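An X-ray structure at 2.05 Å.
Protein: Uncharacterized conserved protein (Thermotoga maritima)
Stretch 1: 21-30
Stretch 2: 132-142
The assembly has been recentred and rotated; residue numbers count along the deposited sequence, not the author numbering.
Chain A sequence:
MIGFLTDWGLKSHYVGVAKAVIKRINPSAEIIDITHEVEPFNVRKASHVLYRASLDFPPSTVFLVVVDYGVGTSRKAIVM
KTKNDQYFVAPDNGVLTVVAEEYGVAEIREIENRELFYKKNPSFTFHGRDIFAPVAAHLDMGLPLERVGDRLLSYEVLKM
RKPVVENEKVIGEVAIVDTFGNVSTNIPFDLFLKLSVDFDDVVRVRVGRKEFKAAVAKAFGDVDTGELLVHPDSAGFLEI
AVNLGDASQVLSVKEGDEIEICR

Stretch 1 21-30: VIKRINPSAE
Stretch 2 (132-142) FAPVAAHLDMG

Residues 21-25 end a helix that packs against helix 132-140 of the same chain. The axes approach to 8.7 Å and run in broadly the same direction, at 35° with a crossing angle of -35°. The nearest CA atoms across the contact are Ile22 CA and Ala137 CA, 5.4 Å apart. Ala137 points toward the first helix, and its single methyl leaves room for this close approach.

No direct hydrogen bond crosses; the helix contact is mainly apolar. Ile22 and Ile25 share one rotamer, chi1 m and chi2 t. Ile22 CG1 lies 3.9 Å from Ala133 CB, and Ile22 CG2 lies 4.0 Å from Ala137 CB. Ile25 points toward stretch 2 and has the largest covered area. Ile25 CD1 lies 3.5 Å from Pro134 CB. Both Ile25 CD1 and Ile25 CG2 lie 3.9 Å from Ala137 CB. Ile25 CG2 also sits over one face of the His138 ring, 4.1 Å from the centroid, a CH-pi contact. His138 starts sideways, but chi1 -72° and chi2 -61° bring its ring nearer. Val21, chi1 t, sets CG1 4.0 Å from Pro134 CD. Pro134 has no NH to bond to the preceding turn, and the helix kinks there.

Selenomethionine Met141 points toward stretch 1. Its chi1, -115°, is between wells; chi2 is t and chi3 p. Met141 SE is 4.1 Å from Ile25 CG2. Gly142 follows with positive phi, 107°, in a Schellman motif.

Asn26 leaves helical phi/psi at -134/98 and opens a type I turn to Ala29, with Ala29 N to Asn26 O 3.0 Å. Lys23 points away; its NZ donates to Ala29 O at a very short 2.4 Å. Asp140, chi1 t, reaches the loop through one water, which accepts from Glu30 N at 2.9 Å and donates to Asp140 OD2 at 2.8 Å.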

# COMPACT_ATOMS: atom_id res chain seq x y z
N VAL A 21 -5.47 16.87 -2.47
CA VAL A 21 -6.42 17.74 -3.14
C VAL A 21 -7.83 17.53 -2.59
O VAL A 21 -8.56 18.48 -2.35
CB VAL A 21 -6.43 17.48 -4.66
CG1 VAL A 21 -7.64 18.14 -5.30
CG2 VAL A 21 -5.14 18.03 -5.29
N ILE A 22 -8.19 16.27 -2.38
CA ILE A 22 -9.50 15.94 -1.84
C ILE A 22 -9.68 16.50 -0.43
O ILE A 22 -10.69 17.13 -0.13
CB ILE A 22 -9.71 14.41 -1.80
CG1 ILE A 22 -9.76 13.85 -3.23
CG2 ILE A 22 -11.00 14.07 -1.03
CD1 ILE A 22 -9.89 12.34 -3.29
N LYS A 23 -8.68 16.27 0.42
CA LYS A 23 -8.71 16.72 1.81
C LYS A 23 -8.63 18.24 1.96
O LYS A 23 -9.00 18.78 3.01
CB LYS A 23 -7.56 16.07 2.59
CG LYS A 23 -7.75 14.59 2.85
CD LYS A 23 -8.88 14.36 3.85
CE LYS A 23 -8.93 12.91 4.31
NZ LYS A 23 -9.90 12.73 5.42
N ARG A 24 -8.12 18.91 0.94
CA ARG A 24 -8.02 20.37 0.97
C ARG A 24 -9.43 20.89 0.75
O ARG A 24 -9.84 21.87 1.37
CB ARG A 24 -7.08 20.88 -0.13
CG ARG A 24 -5.62 20.49 0.07
CD ARG A 24 -4.72 20.90 -1.10
NE ARG A 24 -4.54 22.35 -1.16
CZ ARG A 24 -3.65 22.96 -1.94
NH1 ARG A 24 -2.84 22.26 -2.73
NH2 ARG A 24 -3.56 24.29 -1.93
N ILE A 25 -10.16 20.22 -0.13
CA ILE A 25 -11.53 20.60 -0.44
C ILE A 25 -12.45 20.23 0.72
O ILE A 25 -13.25 21.04 1.17
CB ILE A 25 -12.02 19.89 -1.71
CG1 ILE A 25 -11.32 20.49 -2.93
CG2 ILE A 25 -13.53 20.03 -1.85
CD1 ILE A 25 -11.69 19.81 -4.21
N ASN A 26 -12.31 19.00 1.21
CA ASN A 26 -13.12 18.53 2.33
C ASN A 26 -12.24 17.81 3.35
O ASN A 26 -11.92 16.64 3.19
CB ASN A 26 -14.20 17.57 1.84
CG ASN A 26 -15.08 17.04 2.97
OD1 ASN A 26 -15.86 16.11 2.78
ND2 ASN A 26 -14.95 17.64 4.15
N PRO A 27 -11.85 18.52 4.42
CA PRO A 27 -11.00 17.91 5.45
C PRO A 27 -11.67 16.71 6.12
O PRO A 27 -11.00 15.89 6.74
CB PRO A 27 -10.77 19.06 6.43
CG PRO A 27 -10.86 20.28 5.55
CD PRO A 27 -12.05 19.95 4.68
N SER A 28 -12.99 16.62 5.99
CA SER A 28 -13.73 15.53 6.60
C SER A 28 -14.01 14.36 5.66
O SER A 28 -14.70 13.42 6.04
CB SER A 28 -15.05 16.06 7.17
OG SER A 28 -14.80 17.04 8.16
N ALA A 29 -13.48 14.43 4.45
CA ALA A 29 -13.71 13.37 3.47
C ALA A 29 -13.10 12.05 3.92
O ALA A 29 -11.98 12.01 4.42
CB ALA A 29 -13.12 13.77 2.11
N GLU A 30 -13.85 10.97 3.74
CA GLU A 30 -13.39 9.63 4.10
C GLU A 30 -13.01 8.92 2.81
O GLU A 30 -13.86 8.57 1.99
CB GLU A 30 -14.50 8.84 4.80
CG GLU A 30 -14.07 7.45 5.23
CD GLU A 30 -12.99 7.49 6.30
OE1 GLU A 30 -13.28 7.98 7.41
OE2 GLU A 30 -11.86 7.03 6.03
N PHE A 132 -10.86 14.95 -11.82
CA PHE A 132 -11.61 13.86 -11.19
C PHE A 132 -11.67 13.89 -9.67
O PHE A 132 -12.76 13.81 -9.09
CB PHE A 132 -11.07 12.51 -11.65
CG PHE A 132 -11.26 12.24 -13.11
CD1 PHE A 132 -12.53 12.29 -13.68
CD2 PHE A 132 -10.17 11.93 -13.93
CE1 PHE A 132 -12.72 12.04 -15.03
CE2 PHE A 132 -10.35 11.67 -15.29
CZ PHE A 132 -11.62 11.73 -15.84
N ALA A 133 -10.51 14.00 -9.02
CA ALA A 133 -10.48 14.01 -7.57
C ALA A 133 -11.30 15.15 -6.97
O ALA A 133 -12.15 14.92 -6.12
CB ALA A 133 -9.03 14.08 -7.06
N PRO A 134 -11.06 16.40 -7.41
CA PRO A 134 -11.86 17.49 -6.83
C PRO A 134 -13.36 17.34 -7.08
O PRO A 134 -14.17 17.67 -6.22
CB PRO A 134 -11.25 18.74 -7.47
CG PRO A 134 -10.63 18.24 -8.76
CD PRO A 134 -10.03 16.92 -8.33
N VAL A 135 -13.73 16.84 -8.26
CA VAL A 135 -15.13 16.64 -8.56
C VAL A 135 -15.74 15.62 -7.60
O VAL A 135 -16.83 15.83 -7.05
CB VAL A 135 -15.32 16.18 -10.02
CG1 VAL A 135 -16.72 15.61 -10.23
CG2 VAL A 135 -15.12 17.38 -10.96
N ALA A 136 -15.02 14.51 -7.38
CA ALA A 136 -15.50 13.49 -6.45
C ALA A 136 -15.62 14.10 -5.06
O ALA A 136 -16.57 13.83 -4.33
CB ALA A 136 -14.54 12.30 -6.42
N ALA A 137 -14.64 14.93 -4.70
CA ALA A 137 -14.63 15.58 -3.40
C ALA A 137 -15.87 16.46 -3.20
O ALA A 137 -16.49 16.42 -2.14
CB ALA A 137 -13.38 16.42 -3.23
N HIS A 138 -16.23 17.24 -4.22
CA HIS A 138 -17.40 18.12 -4.14
C HIS A 138 -18.70 17.30 -4.07
O HIS A 138 -19.59 17.61 -3.27
CB HIS A 138 -17.46 19.07 -5.35
CG HIS A 138 -16.43 20.15 -5.33
ND1 HIS A 138 -16.36 21.10 -4.33
CD2 HIS A 138 -15.41 20.43 -6.18
CE1 HIS A 138 -15.34 21.91 -4.56
NE2 HIS A 138 -14.75 21.53 -5.67
N LEU A 139 -18.80 16.27 -4.89
CA LEU A 139 -19.98 15.42 -4.90
C LEU A 139 -20.17 14.78 -3.52
O LEU A 139 -21.28 14.75 -2.99
CB LEU A 139 -19.85 14.33 -5.96
CG LEU A 139 -19.98 14.76 -7.42
CD1 LEU A 139 -19.57 13.61 -8.34
CD2 LEU A 139 -21.42 15.19 -7.70
N ASP A 140 -19.08 14.28 -2.95
CA ASP A 140 -19.12 13.64 -1.63
C ASP A 140 -19.48 14.66 -0.57
O ASP A 140 -19.89 14.32 0.54
CB ASP A 140 -17.75 13.03 -1.31
CG ASP A 140 -17.71 12.37 0.05
OD1 ASP A 140 -18.49 11.41 0.27
OD2 ASP A 140 -16.91 12.80 0.91
N MSE A 141 -19.34 15.93 -0.92
CA MSE A 141 -19.64 17.02 0.00
C MSE A 141 -21.08 17.51 -0.13
O MSE A 141 -21.47 18.46 0.54
CB MSE A 141 -18.70 18.19 -0.25
CG MSE A 141 -17.79 18.49 0.91
SE MSE A 141 -16.86 20.12 0.52
CE MSE A 141 -18.31 21.36 0.89
N GLY A 142 -21.86 16.88 -1.00
CA GLY A 142 -23.24 17.29 -1.16
C GLY A 142 -23.56 18.02 -2.45
O GLY A 142 -24.72 18.29 -2.74
O HOH W 1 -16.63 11.24 3.17